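Local coordinates for oligoribonuclease (Colwellia psychrerythraea, PDB 6A4D), which hydrolyses small RNAs, probably as a 3'-to-5' exoribonuclease of the RNase H-like superfamily that reduces short oligonucleotides to mononucleotides, at residues P106-I112 and R133-S138; S9-D15 and A32-S38; E17-L21 and M61-C65. The protein carries 1 engineered substitution. All coordinates share one frame; numbering follows the deposited sequence.

Contact 1. Residues P106-I112 and R133-S138. With 9RC (5'-O-[(S)-hydroxy(4-nitrophenoxy)phosphoryl]thymidine), chain C; 9RC (5'-O-[(S)-hydroxy(4-nitrophenoxy)phosphoryl]thymidine), chain F.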
loop_
_atom_site.group_PDB
_atom_site.type_symbol
_atom_site.label_atom_id
_atom_site.label_comp_id
_atom_site.label_asym_id
_atom_site.label_seq_id
_atom_site.Cartn_x
_atom_site.Cartn_y
_atom_site.Cartn_z
ATOM N N PRO A 106 8.920 -2.227 -7.172
ATOM C CA PRO A 106 7.612 -2.047 -6.564
ATOM C C PRO A 106 6.671 -1.301 -7.526
ATOM O O PRO A 106 7.093 -0.798 -8.520
ATOM C CB PRO A 106 7.888 -1.198 -5.332
ATOM C CG PRO A 106 9.091 -0.359 -5.728
ATOM C CD PRO A 106 9.915 -1.270 -6.639
ATOM N N MET A 107 5.386 -1.365 -7.238
ATOM C CA MET A 107 4.386 -0.545 -7.857
ATOM C C MET A 107 4.405 0.829 -7.223
ATOM O O MET A 107 4.269 0.918 -6.028
ATOM C CB MET A 107 3.048 -1.240 -7.664
ATOM C CG MET A 107 2.037 -0.817 -8.668
ATOM S SD MET A 107 0.428 -1.583 -8.411
ATOM C CE MET A 107 0.732 -3.259 -8.999
ATOM N N CYS A 108 4.510 1.886 -8.028
ATOM C CA CYS A 108 4.796 3.262 -7.605
ATOM C C CYS A 108 3.713 4.248 -7.914
ATOM O O CYS A 108 3.050 4.168 -8.928
ATOM C CB CYS A 108 6.100 3.830 -8.225
ATOM S SG CYS A 108 7.553 2.791 -8.024
ATOM N N GLY A 109 3.456 5.116 -6.946
ATOM C CA GLY A 109 2.419 6.175 -7.050
ATOM C C GLY A 109 1.810 6.605 -5.768
ATOM O O GLY A 109 2.225 6.227 -4.689
ATOM N N ASN A 110 0.780 7.426 -5.853
ATOM C CA ASN A 110 0.147 7.929 -4.639
ATOM C C ASN A 110 -0.952 6.926 -4.273
ATOM O O ASN A 110 -1.731 6.593 -5.118
ATOM C CB ASN A 110 -0.494 9.301 -4.891
ATOM C CG ASN A 110 0.511 10.447 -4.858
ATOM O OD1 ASN A 110 0.994 10.899 -5.895
ATOM N ND2 ASN A 110 0.768 10.967 -3.668
ATOM N N SER A 111 -1.044 6.508 -3.016
ATOM C CA SER A 111 -2.055 5.528 -2.561
ATOM C C SER A 111 -2.165 4.384 -3.567
ATOM O O SER A 111 -3.267 3.902 -3.949
ATOM C CB SER A 111 -3.405 6.208 -2.264
ATOM O OG SER A 111 -3.336 6.867 -1.023
ATOM N N ILE A 112 -0.982 3.913 -3.943
ATOM C CA ILE A 112 -0.841 2.921 -4.998
ATOM C C ILE A 112 -1.425 1.523 -4.623
ATOM O O ILE A 112 -1.807 0.756 -5.519
ATOM C CB ILE A 112 0.637 2.842 -5.442
ATOM C CG1 ILE A 112 0.835 2.100 -6.756
ATOM C CG2 ILE A 112 1.468 2.135 -4.367
ATOM C CD1 ILE A 112 0.172 2.704 -7.960
ATOM N N ARG A 133 6.295 -5.262 -2.934
ATOM C CA ARG A 133 6.205 -3.965 -2.256
ATOM C C ARG A 133 5.557 -2.821 -3.089
ATOM O O ARG A 133 5.472 -2.863 -4.337
ATOM C CB ARG A 133 7.625 -3.524 -1.869
ATOM C CG ARG A 133 8.149 -4.388 -0.768
ATOM C CD ARG A 133 9.451 -3.909 -0.251
ATOM N NE ARG A 133 9.940 -4.806 0.777
ATOM C CZ ARG A 133 11.232 -5.138 0.945
ATOM N NH1 ARG A 133 12.157 -4.649 0.124
ATOM N NH2 ARG A 133 11.604 -5.967 1.924
ATOM N N ASN A 134 5.090 -1.803 -2.389
ATOM C CA ASN A 134 4.616 -0.606 -3.031
ATOM C C ASN A 134 5.591 0.503 -2.695
ATOM O O ASN A 134 6.207 0.508 -1.645
ATOM C CB ASN A 134 3.224 -0.277 -2.538
ATOM C CG ASN A 134 2.241 -1.374 -2.853
ATOM O OD1 ASN A 134 2.324 -1.972 -3.916
ATOM N ND2 ASN A 134 1.280 -1.630 -1.942
ATOM N N LEU A 135 5.709 1.432 -3.616
ATOM C CA LEU A 135 6.369 2.680 -3.370
ATOM C C LEU A 135 5.276 3.774 -3.417
ATOM O O LEU A 135 4.838 4.220 -4.449
ATOM C CB LEU A 135 7.474 2.864 -4.356
ATOM C CG LEU A 135 8.426 3.999 -4.023
ATOM C CD1 LEU A 135 9.577 3.992 -4.998
ATOM C CD2 LEU A 135 7.751 5.368 -4.070
ATOM N N ASP A 136 4.830 4.134 -2.242
ATOM C CA ASP A 136 3.652 4.936 -2.063
ATOM C C ASP A 136 4.077 6.347 -1.642
ATOM O O ASP A 136 4.468 6.539 -0.536
ATOM C CB ASP A 136 2.739 4.262 -1.004
ATOM C CG ASP A 136 1.390 4.970 -0.843
ATOM O OD1 ASP A 136 1.207 6.062 -1.418
ATOM O OD2 ASP A 136 0.525 4.455 -0.074
ATOM N N VAL A 137 3.906 7.319 -2.534
ATOM C CA VAL A 137 4.362 8.651 -2.374
ATOM C C VAL A 137 3.532 9.357 -1.237
ATOM O O VAL A 137 4.046 10.251 -0.515
ATOM C CB VAL A 137 4.260 9.380 -3.730
ATOM C CG1 VAL A 137 4.456 10.895 -3.580
ATOM C CG2 VAL A 137 5.265 8.779 -4.715
ATOM N N SER A 138 2.301 8.884 -1.044
ATOM C CA SER A 138 1.434 9.394 0.005
ATOM C C SER A 138 1.872 8.962 1.383
ATOM O O SER A 138 1.530 9.626 2.320
ATOM C CB SER A 138 -0.013 8.957 -0.203
ATOM O OG SER A 138 -0.437 9.377 -1.455
HETATM O OAJ 9RC C . -8.837 4.966 -1.938
HETATM C CAE 9RC C . -9.421 5.997 -1.597
HETATM N NAI 9RC C . -10.385 5.932 -0.603
HETATM C CAL 9RC C . -11.056 7.092 -0.194
HETATM O OAS 9RC C . -11.909 6.979 0.693
HETATM C CAT 9RC C . -10.742 8.328 -0.778
HETATM C CAU 9RC C . -11.381 9.516 -0.386
HETATM C CAF 9RC C . -9.785 8.359 -1.777
HETATM N NAB 9RC C . -9.131 7.171 -2.172
HETATM C CAA 9RC C . -8.123 7.159 -3.235
HETATM O OAC 9RC C . -6.927 7.765 -2.820
HETATM C CAD 9RC C . -8.590 8.005 -4.392
HETATM C CAH 9RC C . -7.335 8.137 -5.156
HETATM O OAK 9RC C . -7.287 7.064 -6.060
HETATM C CAG 9RC C . -6.270 7.993 -4.080
HETATM C CAR 9RC C . -5.580 9.309 -3.938
HETATM O OAQ 9RC C . -4.733 9.180 -2.807
HETATM P PAP 9RC C . -3.881 10.428 -2.351
HETATM O OAO 9RC C . -2.897 9.827 -1.235
HETATM O OAN 9RC C . -4.819 11.329 -1.645
HETATM O OAM 9RC C . -3.315 10.875 -3.739
HETATM C CAV 9RC C . -2.533 11.865 -4.323
HETATM C CAW 9RC C . -2.267 11.795 -5.739
HETATM C CAY 9RC C . -1.417 12.763 -6.388
HETATM C CBA 9RC C . -0.840 13.833 -5.636
HETATM N NBB 9RC C . -0.002 14.833 -6.106
HETATM O OBD 9RC C . -0.183 16.398 -5.686
HETATM O OBC 9RC C . 1.103 14.473 -6.845
HETATM C CAZ 9RC C . -1.140 13.858 -4.271
HETATM C CAX 9RC C . -1.953 12.918 -3.596
HETATM O OAJ 9RC F . 2.646 -9.736 0.320
HETATM C CAE 9RC F . 3.684 -10.416 0.274
HETATM N NAI 9RC F . 4.010 -11.125 -0.891
HETATM C CAL 9RC F . 5.199 -11.862 -0.949
HETATM O OAS 9RC F . 5.431 -12.458 -2.002
HETATM C CAT 9RC F . 6.085 -11.898 0.157
HETATM C CAU 9RC F . 7.290 -12.641 0.089
HETATM C CAF 9RC F . 5.739 -11.198 1.321
HETATM N NAB 9RC F . 4.499 -10.472 1.351
HETATM C CAA 9RC F . 4.094 -9.655 2.532
HETATM O OAC 9RC F . 5.280 -8.888 2.680
HETATM C CAD 9RC F . 3.857 -10.427 3.821
HETATM C CAH 9RC F . 4.899 -9.854 4.775
HETATM O OAK 9RC F . 4.389 -9.473 6.087
HETATM C CAG 9RC F . 5.346 -8.586 4.043
HETATM C CAR 9RC F . 6.805 -8.311 4.338
HETATM O OAQ 9RC F . 6.940 -6.920 4.216
HETATM P PAP 9RC F . 8.355 -6.299 3.782
HETATM O OAO 9RC F . 8.210 -4.905 2.982
HETATM O OAN 9RC F . 9.079 -7.189 2.854
HETATM O OAM 9RC F . 9.299 -6.389 4.868
HETATM C CAV 9RC F . 9.386 -6.115 6.155
HETATM C CAW 9RC F . 8.508 -6.552 7.156
HETATM C CAY 9RC F . 8.828 -6.157 8.466
HETATM C CBA 9RC F . 10.015 -5.411 8.716
HETATM N NBB 9RC F . 10.346 -4.988 9.925
HETATM O OBD 9RC F . 9.403 -5.556 11.247
HETATM O OBC 9RC F . 11.670 -3.689 9.933
HETATM C CAZ 9RC F . 10.886 -5.028 7.683
HETATM C CAX 9RC F . 10.568 -5.406 6.413
HETATM O O HOH W 1 -1.674 5.586 0.837
#
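D136 holds CG opposite its backbone N (chi1 -174°), which brings the carboxylate back against S111, while S138 keeps OG beside its own N (chi1 -57°), facing N110 ND2. D136 OD1 is gripped twice: S111 N reaches it at 2.8 Å and S138 N at 3.0 Å, from opposite faces of the carboxylate plane. One oxygen thus caps helix 137-147 from the N-cap position and ties down the turn after strand 107-109. D136 OD2 takes part through a water that also donates to S111 OG.

The N110 amide is held at both ends. Its ND2 donates to S138 OG at 3.0 Å, with the hydroxyl almost in the amide plane and a nearly straight bond (167°); helix 163-180 supplies further partners, S170 for OD1 and E173 for ND2. S138 OG in turn donates to phosphate oxygen OAO of bound pNP-TMP, a nucleotide analogue, across a short 2.5 Å, and S111 OG meets the same oxygen at 3.0 Å. R133 of the second subunit also binds this analogue. R133 here does the reciprocal job, NE lying 2.8 Å from OAO of another copy of the analogue, while its NH1 pairs with E142 of the second subunit.

Behind these groups the backbones run parallel: L135 N donates to M107 O, G109 N to L135 O, V137 N to G109 O. C108 SG rests on L135 CB at 3.7 Å, and I112 CG2 meets N134 CB on the other face. At G109 a side chain would strike the preceding carbonyl and I112 CD1. Neighbouring parallel strands joined through helices 112-122 and 124-127 make a beta-alpha-beta crossover, here one whose strand ends carry a phosphate site at the subunit interface.

Contact 2. Residues S9-D15 and A32-S38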
loop_
_atom_site.group_PDB
_atom_site.type_symbol
_atom_site.label_atom_id
_atom_site.label_comp_id
_atom_site.label_asym_id
_atom_site.label_seq_id
_atom_site.Cartn_x
_atom_site.Cartn_y
_atom_site.Cartn_z
ATOM N N SER A 9 17.109 -1.276 -11.255
ATOM C CA SER A 9 16.720 -0.316 -10.314
ATOM C C SER A 9 15.645 0.589 -10.918
ATOM O O SER A 9 15.118 1.446 -10.247
ATOM C CB SER A 9 17.975 0.378 -9.771
ATOM O OG SER A 9 18.412 1.419 -10.605
ATOM N N ASN A 10 15.213 0.312 -12.143
ATOM C CA ASN A 10 14.104 1.060 -12.722
ATOM C C ASN A 10 12.754 0.929 -11.919
ATOM O O ASN A 10 12.434 -0.078 -11.355
ATOM C CB ASN A 10 13.920 0.683 -14.167
ATOM C CG ASN A 10 15.121 1.051 -15.033
ATOM O OD1 ASN A 10 15.943 1.942 -14.686
ATOM N ND2 ASN A 10 15.225 0.385 -16.173
ATOM N N LEU A 11 12.001 2.000 -11.895
ATOM C CA LEU A 11 10.737 2.027 -11.233
ATOM C C LEU A 11 9.569 2.037 -12.226
ATOM O O LEU A 11 9.563 2.824 -13.170
ATOM C CB LEU A 11 10.713 3.243 -10.317
ATOM C CG LEU A 11 11.763 3.202 -9.236
ATOM C CD1 LEU A 11 11.828 4.606 -8.640
ATOM C CD2 LEU A 11 11.426 2.111 -8.210
ATOM N N ILE A 12 8.547 1.228 -11.935
ATOM C CA ILE A 12 7.225 1.238 -12.664
ATOM C C ILE A 12 6.157 2.049 -11.932
ATOM O O ILE A 12 5.705 1.683 -10.797
ATOM C CB ILE A 12 6.695 -0.186 -12.840
ATOM C CG1 ILE A 12 7.762 -1.070 -13.524
ATOM C CG2 ILE A 12 5.422 -0.140 -13.682
ATOM C CD1 ILE A 12 7.318 -2.503 -13.831
ATOM N N TRP A 13 5.778 3.164 -12.552
ATOM C CA TRP A 13 4.767 4.047 -12.055
ATOM C C TRP A 13 3.454 3.814 -12.788
ATOM O O TRP A 13 3.439 3.708 -13.992
ATOM C CB TRP A 13 5.152 5.489 -12.280
ATOM C CG TRP A 13 6.363 5.831 -11.542
ATOM C CD1 TRP A 13 7.637 5.505 -11.854
ATOM C CD2 TRP A 13 6.410 6.554 -10.358
ATOM N NE1 TRP A 13 8.491 5.998 -10.924
ATOM C CE2 TRP A 13 7.768 6.672 -9.996
ATOM C CE3 TRP A 13 5.440 7.180 -9.567
ATOM C CZ2 TRP A 13 8.177 7.301 -8.849
ATOM C CZ3 TRP A 13 5.874 7.854 -8.417
ATOM C CH2 TRP A 13 7.221 7.893 -8.076
ATOM N N LEU A 14 2.344 3.758 -12.072
ATOM C CA LEU A 14 1.081 3.711 -12.762
ATOM C C LEU A 14 -0.046 4.418 -12.093
ATOM O O LEU A 14 -0.015 4.765 -10.904
ATOM C CB LEU A 14 0.724 2.283 -13.076
ATOM C CG LEU A 14 0.650 1.264 -11.976
ATOM C CD1 LEU A 14 -0.704 1.344 -11.341
ATOM C CD2 LEU A 14 0.827 -0.132 -12.564
ATOM N N ASP A 15 -1.077 4.651 -12.876
ATOM C CA ASP A 15 -2.287 5.198 -12.323
ATOM C C ASP A 15 -3.441 4.583 -13.067
ATOM O O ASP A 15 -3.313 4.279 -14.240
ATOM C CB ASP A 15 -2.284 6.718 -12.422
ATOM C CG ASP A 15 -3.574 7.360 -11.872
ATOM O OD1 ASP A 15 -3.895 7.105 -10.683
ATOM O OD2 ASP A 15 -4.250 8.099 -12.647
ATOM N N ALA A 32 -2.571 3.919 -17.231
ATOM C CA ALA A 32 -1.367 4.594 -17.791
ATOM C C ALA A 32 -0.137 4.124 -17.005
ATOM O O ALA A 32 -0.251 3.852 -15.801
ATOM C CB ALA A 32 -1.519 6.107 -17.711
ATOM N N ILE A 33 0.997 3.973 -17.687
ATOM C CA ILE A 33 2.239 3.495 -17.053
ATOM C C ILE A 33 3.402 4.413 -17.474
ATOM O O ILE A 33 3.537 4.755 -18.647
ATOM C CB ILE A 33 2.609 2.034 -17.444
ATOM C CG1 ILE A 33 1.471 1.040 -17.189
ATOM C CG2 ILE A 33 3.910 1.554 -16.753
ATOM C CD1 ILE A 33 1.608 -0.203 -18.054
ATOM N N ILE A 34 4.251 4.793 -16.524
ATOM C CA ILE A 34 5.518 5.474 -16.831
ATOM C C ILE A 34 6.639 4.712 -16.150
ATOM O O ILE A 34 6.516 4.254 -15.026
ATOM C CB ILE A 34 5.453 6.943 -16.399
ATOM C CG1 ILE A 34 4.498 7.659 -17.339
ATOM C CG2 ILE A 34 6.843 7.584 -16.382
ATOM C CD1 ILE A 34 4.392 9.152 -17.186
ATOM N N ILE A 35 7.732 4.555 -16.863
ATOM C CA ILE A 35 8.948 3.988 -16.335
ATOM C C ILE A 35 9.933 5.119 -16.073
ATOM O O ILE A 35 10.119 5.959 -16.940
ATOM C CB ILE A 35 9.575 3.062 -17.375
ATOM C CG1 ILE A 35 8.543 2.008 -17.834
ATOM C CG2 ILE A 35 10.829 2.407 -16.818
ATOM C CD1 ILE A 35 8.363 0.862 -16.858
ATOM N N THR A 36 10.549 5.140 -14.894
ATOM C CA THR A 36 11.626 6.109 -14.554
ATOM C C THR A 36 12.808 5.316 -14.145
ATOM O O THR A 36 12.675 4.146 -13.840
ATOM C CB THR A 36 11.334 7.003 -13.352
ATOM O OG1 THR A 36 11.249 6.205 -12.182
ATOM C CG2 THR A 36 10.093 7.764 -13.487
ATOM N N ASP A 37 13.986 5.933 -14.120
ATOM C CA ASP A 37 15.131 5.265 -13.485
ATOM C C ASP A 37 15.017 5.468 -11.971
ATOM O O ASP A 37 14.100 6.163 -11.456
ATOM C CB ASP A 37 16.487 5.804 -14.014
ATOM C CG ASP A 37 16.691 7.308 -13.773
ATOM O OD1 ASP A 37 15.991 7.904 -12.885
ATOM O OD2 ASP A 37 17.555 7.903 -14.480
ATOM N N SER A 38 15.977 4.929 -11.248
ATOM C CA SER A 38 15.943 5.048 -9.792
ATOM C C SER A 38 16.115 6.496 -9.314
ATOM O O SER A 38 15.806 6.795 -8.162
ATOM C CB SER A 38 16.981 4.144 -9.163
ATOM O OG SER A 38 18.247 4.638 -9.480
HETATM O O HOH W 2 19.947 3.274 -11.487
HETATM O O HOH W 3 17.373 2.927 -12.511
#
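L11, W13 and D15 pair with T36, I34 and A32 in the antiparallel hairpin of strands 11-18 and 28-36, part of the mixed sheet of the RNase H-like fold. These three are hydrogen-bonded pairs, linked in both directions; W13 N, for instance, lies 2.8 Å from I34 O. I12 with I35 and L14 with I33 form the non-hydrogen-bonded pairs between them.

The two faces differ in character. On one, I12 lies alongside both isoleucines, its CG2 3.8 Å from I33 CG2 and its CG1 3.9 Å from I35 CD1, and helix 85-99 packs over them. On the face that packs against helix 163-180, the W13 indole turns its pyrrole edge toward strand 28-36, with the I34 carbonyl oxygen in the ring plane at that edge. Its NE1 donates to T36 OG1 at 3.0 Å, the oxygen tilted 21° from the ring plane. T36 sets OG1 between its own N and carbonyl carbon (chi1 65°), where it accepts from the indole and donates to D37 O at 2.9 Å. A valine in place of T36 would probably leave the buried W13 N-H without its acceptor and D37 O without the hydroxyl that donates to it.

Beyond the paired residues, water links the two segments: N10, whose ND2 is held by W99 O, takes a water on OD1 at 2.8 Å, and that water accepts from S38 N at 2.7 Å.

Contact 3. Residues E17-L21 and M61-C65. With 9RC (5'-O-[(S)-hydroxy(4-nitrophenoxy)phosphoryl]thymidine), chain D; 9RC (5'-O-[(S)-hydroxy(4-nitrophenoxy)phosphoryl]thymidine), chain C.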
loop_
_atom_site.group_PDB
_atom_site.type_symbol
_atom_site.label_atom_id
_atom_site.label_comp_id
_atom_site.label_asym_id
_atom_site.label_seq_id
_atom_site.Cartn_x
_atom_site.Cartn_y
_atom_site.Cartn_z
ATOM N N GLU A 17 -7.959 4.624 -13.431
ATOM C CA GLU A 17 -9.277 5.145 -13.090
ATOM C C GLU A 17 -10.186 3.933 -13.027
ATOM O O GLU A 17 -9.973 2.949 -13.762
ATOM C CB GLU A 17 -9.748 6.181 -14.104
ATOM C CG GLU A 17 -8.846 7.410 -14.298
ATOM C CD GLU A 17 -8.345 7.999 -12.988
ATOM O OE1 GLU A 17 -9.176 8.217 -12.081
ATOM O OE2 GLU A 17 -7.110 8.190 -12.834
ATOM N N MET A 18 -11.153 3.990 -12.118
ATOM C CA MET A 18 -12.109 2.923 -11.914
ATOM C C MET A 18 -13.544 3.518 -11.841
ATOM O O MET A 18 -13.731 4.722 -11.945
ATOM C CB MET A 18 -11.770 2.236 -10.618
ATOM C CG MET A 18 -10.345 1.765 -10.506
ATOM S SD MET A 18 -9.144 2.992 -9.916
ATOM C CE MET A 18 -8.192 1.980 -8.805
ATOM N N THR A 19 -14.537 2.669 -11.624
ATOM C CA THR A 19 -15.952 3.090 -11.531
ATOM C C THR A 19 -16.333 3.308 -10.105
ATOM O O THR A 19 -17.492 3.605 -9.803
ATOM C CB THR A 19 -16.946 2.014 -12.087
ATOM O OG1 THR A 19 -16.649 0.727 -11.508
ATOM C CG2 THR A 19 -16.830 1.937 -13.540
ATOM N N GLY A 20 -15.393 3.110 -9.206
ATOM C CA GLY A 20 -15.625 3.380 -7.796
ATOM C C GLY A 20 -14.470 2.887 -7.000
ATOM O O GLY A 20 -13.442 2.488 -7.583
ATOM N N LEU A 21 -14.673 2.873 -5.682
ATOM C CA LEU A 21 -13.671 2.500 -4.690
ATOM C C LEU A 21 -13.572 1.031 -4.325
ATOM O O LEU A 21 -12.620 0.635 -3.656
ATOM C CB LEU A 21 -13.910 3.271 -3.388
ATOM C CG LEU A 21 -13.457 4.728 -3.281
ATOM C CD1 LEU A 21 -12.015 5.030 -3.725
ATOM C CD2 LEU A 21 -14.402 5.571 -4.084
ATOM N N MET A 61 -22.221 3.706 -12.673
ATOM C CA MET A 61 -21.131 3.939 -11.677
ATOM C C MET A 61 -21.523 5.039 -10.644
ATOM O O MET A 61 -22.486 5.759 -10.869
ATOM C CB MET A 61 -19.809 4.274 -12.396
ATOM C CG MET A 61 -19.744 5.531 -13.270
ATOM S SD MET A 61 -18.395 5.442 -14.477
ATOM C CE MET A 61 -18.577 6.845 -15.578
ATOM N N ASN A 62 -20.819 5.178 -9.522
ATOM C CA ASN A 62 -21.251 6.144 -8.485
ATOM C C ASN A 62 -21.320 7.629 -8.972
ATOM O O ASN A 62 -20.866 7.940 -10.096
ATOM C CB ASN A 62 -20.449 5.966 -7.188
ATOM C CG ASN A 62 -19.018 6.481 -7.276
ATOM O OD1 ASN A 62 -18.674 7.353 -8.098
ATOM N ND2 ASN A 62 -18.178 5.969 -6.378
ATOM N N PRO A 63 -21.960 8.537 -8.178
ATOM C CA PRO A 63 -22.181 9.913 -8.733
ATOM C C PRO A 63 -20.900 10.756 -8.911
ATOM O O PRO A 63 -20.784 11.519 -9.892
ATOM C CB PRO A 63 -23.135 10.567 -7.730
ATOM C CG PRO A 63 -23.768 9.430 -6.988
ATOM C CD PRO A 63 -22.762 8.309 -6.954
ATOM N N TRP A 64 -19.954 10.608 -7.972
ATOM C CA TRP A 64 -18.596 11.147 -8.139
ATOM C C TRP A 64 -18.089 10.795 -9.530
ATOM O O TRP A 64 -17.657 11.704 -10.293
ATOM C CB TRP A 64 -17.648 10.579 -7.093
ATOM C CG TRP A 64 -16.337 11.308 -7.034
ATOM C CD1 TRP A 64 -16.027 12.377 -6.234
ATOM C CD2 TRP A 64 -15.157 11.024 -7.793
ATOM N NE1 TRP A 64 -14.726 12.773 -6.444
ATOM C CE2 TRP A 64 -14.167 11.969 -7.401
ATOM C CE3 TRP A 64 -14.838 10.076 -8.772
ATOM C CZ2 TRP A 64 -12.872 11.988 -7.957
ATOM C CZ3 TRP A 64 -13.547 10.098 -9.324
ATOM C CH2 TRP A 64 -12.582 11.048 -8.909
ATOM N N CYS A 65 -18.203 9.496 -9.880
ATOM C CA CYS A 65 -17.632 9.021 -11.114
ATOM C C CYS A 65 -18.328 9.560 -12.345
ATOM O O CYS A 65 -17.650 9.953 -13.298
ATOM C CB CYS A 65 -17.526 7.491 -11.156
ATOM S SG CYS A 65 -16.331 6.763 -10.004
HETATM O OAJ 9RC D . -15.237 6.859 -6.765
HETATM C CAE 9RC D . -14.388 7.648 -6.354
HETATM N NAI 9RC D . -14.795 8.715 -5.545
HETATM C CAL 9RC D . -13.886 9.633 -5.055
HETATM O OAS 9RC D . -14.302 10.566 -4.380
HETATM C CAT 9RC D . -12.537 9.500 -5.349
HETATM C CAU 9RC D . -11.607 10.434 -4.856
HETATM C CAF 9RC D . -12.151 8.425 -6.133
HETATM N NAB 9RC D . -13.082 7.487 -6.640
HETATM C CAA 9RC D . -12.655 6.320 -7.496
HETATM O OAC 9RC D . -11.245 6.108 -7.365
HETATM C CAD 9RC D . -12.890 6.549 -8.973
HETATM C CAH 9RC D . -11.550 7.034 -9.437
HETATM O OAK 9RC D . -11.293 6.741 -10.797
HETATM C CAG 9RC D . -10.632 6.206 -8.648
HETATM C CAR 9RC D . -9.197 6.851 -8.617
HETATM O OAQ 9RC D . -9.122 8.137 -7.910
HETATM P PAP 9RC D . -8.475 9.498 -8.616
HETATM O OAO 9RC D . -7.000 9.371 -8.845
HETATM O OAN 9RC D . -9.307 9.604 -9.972
HETATM O OAM 9RC D . -8.894 10.836 -7.834
HETATM C CAV 9RC D . -8.135 11.644 -7.033
HETATM C CAW 9RC D . -8.872 12.395 -6.111
HETATM C CAY 9RC D . -8.237 13.269 -5.241
HETATM C CBA 9RC D . -6.845 13.391 -5.287
HETATM N NBB 9RC D . -6.274 14.244 -4.439
HETATM O OBD 9RC D . -5.644 13.729 -3.193
HETATM O OBC 9RC D . -6.357 15.708 -4.771
HETATM C CAZ 9RC D . -6.084 12.650 -6.213
HETATM C CAX 9RC D . -6.727 11.775 -7.091
HETATM O OAJ 9RC C . -8.837 4.966 -1.938
HETATM C CAE 9RC C . -9.421 5.997 -1.597
HETATM N NAI 9RC C . -10.385 5.932 -0.603
HETATM C CAL 9RC C . -11.056 7.092 -0.194
HETATM O OAS 9RC C . -11.909 6.979 0.693
HETATM C CAT 9RC C . -10.742 8.328 -0.778
HETATM C CAU 9RC C . -11.381 9.516 -0.386
HETATM C CAF 9RC C . -9.785 8.359 -1.777
HETATM N NAB 9RC C . -9.131 7.171 -2.172
HETATM C CAA 9RC C . -8.123 7.159 -3.235
HETATM O OAC 9RC C . -6.927 7.765 -2.820
HETATM C CAD 9RC C . -8.590 8.005 -4.392
HETATM C CAH 9RC C . -7.335 8.137 -5.156
HETATM O OAK 9RC C . -7.287 7.064 -6.060
HETATM C CAG 9RC C . -6.270 7.993 -4.080
HETATM C CAR 9RC C . -5.580 9.309 -3.938
HETATM O OAQ 9RC C . -4.733 9.180 -2.807
HETATM P PAP 9RC C . -3.881 10.428 -2.351
HETATM O OAO 9RC C . -2.897 9.827 -1.235
HETATM O OAN 9RC C . -4.819 11.329 -1.645
HETATM O OAM 9RC C . -3.315 10.875 -3.739
HETATM C CAV 9RC C . -2.533 11.865 -4.323
HETATM C CAW 9RC C . -2.267 11.795 -5.739
HETATM C CAY 9RC C . -1.417 12.763 -6.388
HETATM C CBA 9RC C . -0.840 13.833 -5.636
HETATM N NBB 9RC C . -0.002 14.833 -6.106
HETATM O OBD 9RC C . -0.183 16.398 -5.686
HETATM O OBC 9RC C . 1.103 14.473 -6.845
HETATM C CAZ 9RC C . -1.140 13.858 -4.271
HETATM C CAX 9RC C . -1.953 12.918 -3.596
HETATM O O HOH W 4 -17.350 3.520 -4.436
#
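T19 and G20 meet M61, N62 and C65 where strand 11-18 of this RNase H-like exonuclease runs out into a loop, and the two segments together form part of a nucleoside pocket. First along the chain is E17, the glutamate of the D-x-E sequence motif of DEDD exonucleases. Its chain bends at chi2 to bring OE1 to the sugar hydroxyl OAK of the bound thymidine derivative, which donates to it at 2.9 Å. M18 grips the same hydroxyl from the backbone, its N donating to OAK, and lays SD against the sugar.

T19 makes the main contact between the two segments. Its side chain crosses that of M61 at about a right angle, CB to CB 3.7 Å, while OG1 turns elsewhere, to V27 N. The T19 carbonyl oxygen lies 3.4 Å from C65 SG. G20 brings its CA to within 3.9 Å of N62 ND2, close beside the base.

L21 then closes the pocket. Its CD2 presses on thymine atom CAE at 3.1 Å, a tight approach, and W64 lies flat against the opposite face, base atom CAL standing 3.2 Å above the centre of the indole. CD1 of L21 faces a second copy of the analogue, so this leucine divides two sites. A water accepts from L21 N and, weakly, from N62 ND2.

N62 uses both ends of its amide: ND2 donates to the base carbonyl OAJ at 3.1 Å, and OD1 caps helix 63-72, taking C65 N at 2.8 Å almost straight along its own C=O bond.

All three contacts are largely buried, yet they lie in different parts of one fold. Contacts 1 and 2 are neighbours in the same sheet: C108 sits beside strand 11-18, bonding through its backbone to I12 and L14, and both contacts border the second subunit. Contact 3 continues strand 11-18 to the far side of the chain's centre, about 25 Å from contact 2 between centres. Backbone pairing dominates contact 2, contact 1 adds polar side chains at its strand ends, and contact 3 relies on van der Waals touches, a bridging water and a shared ligand. Contacts 1 and 3 meet the same nucleotide analogue, one at its phosphate, the other at its base.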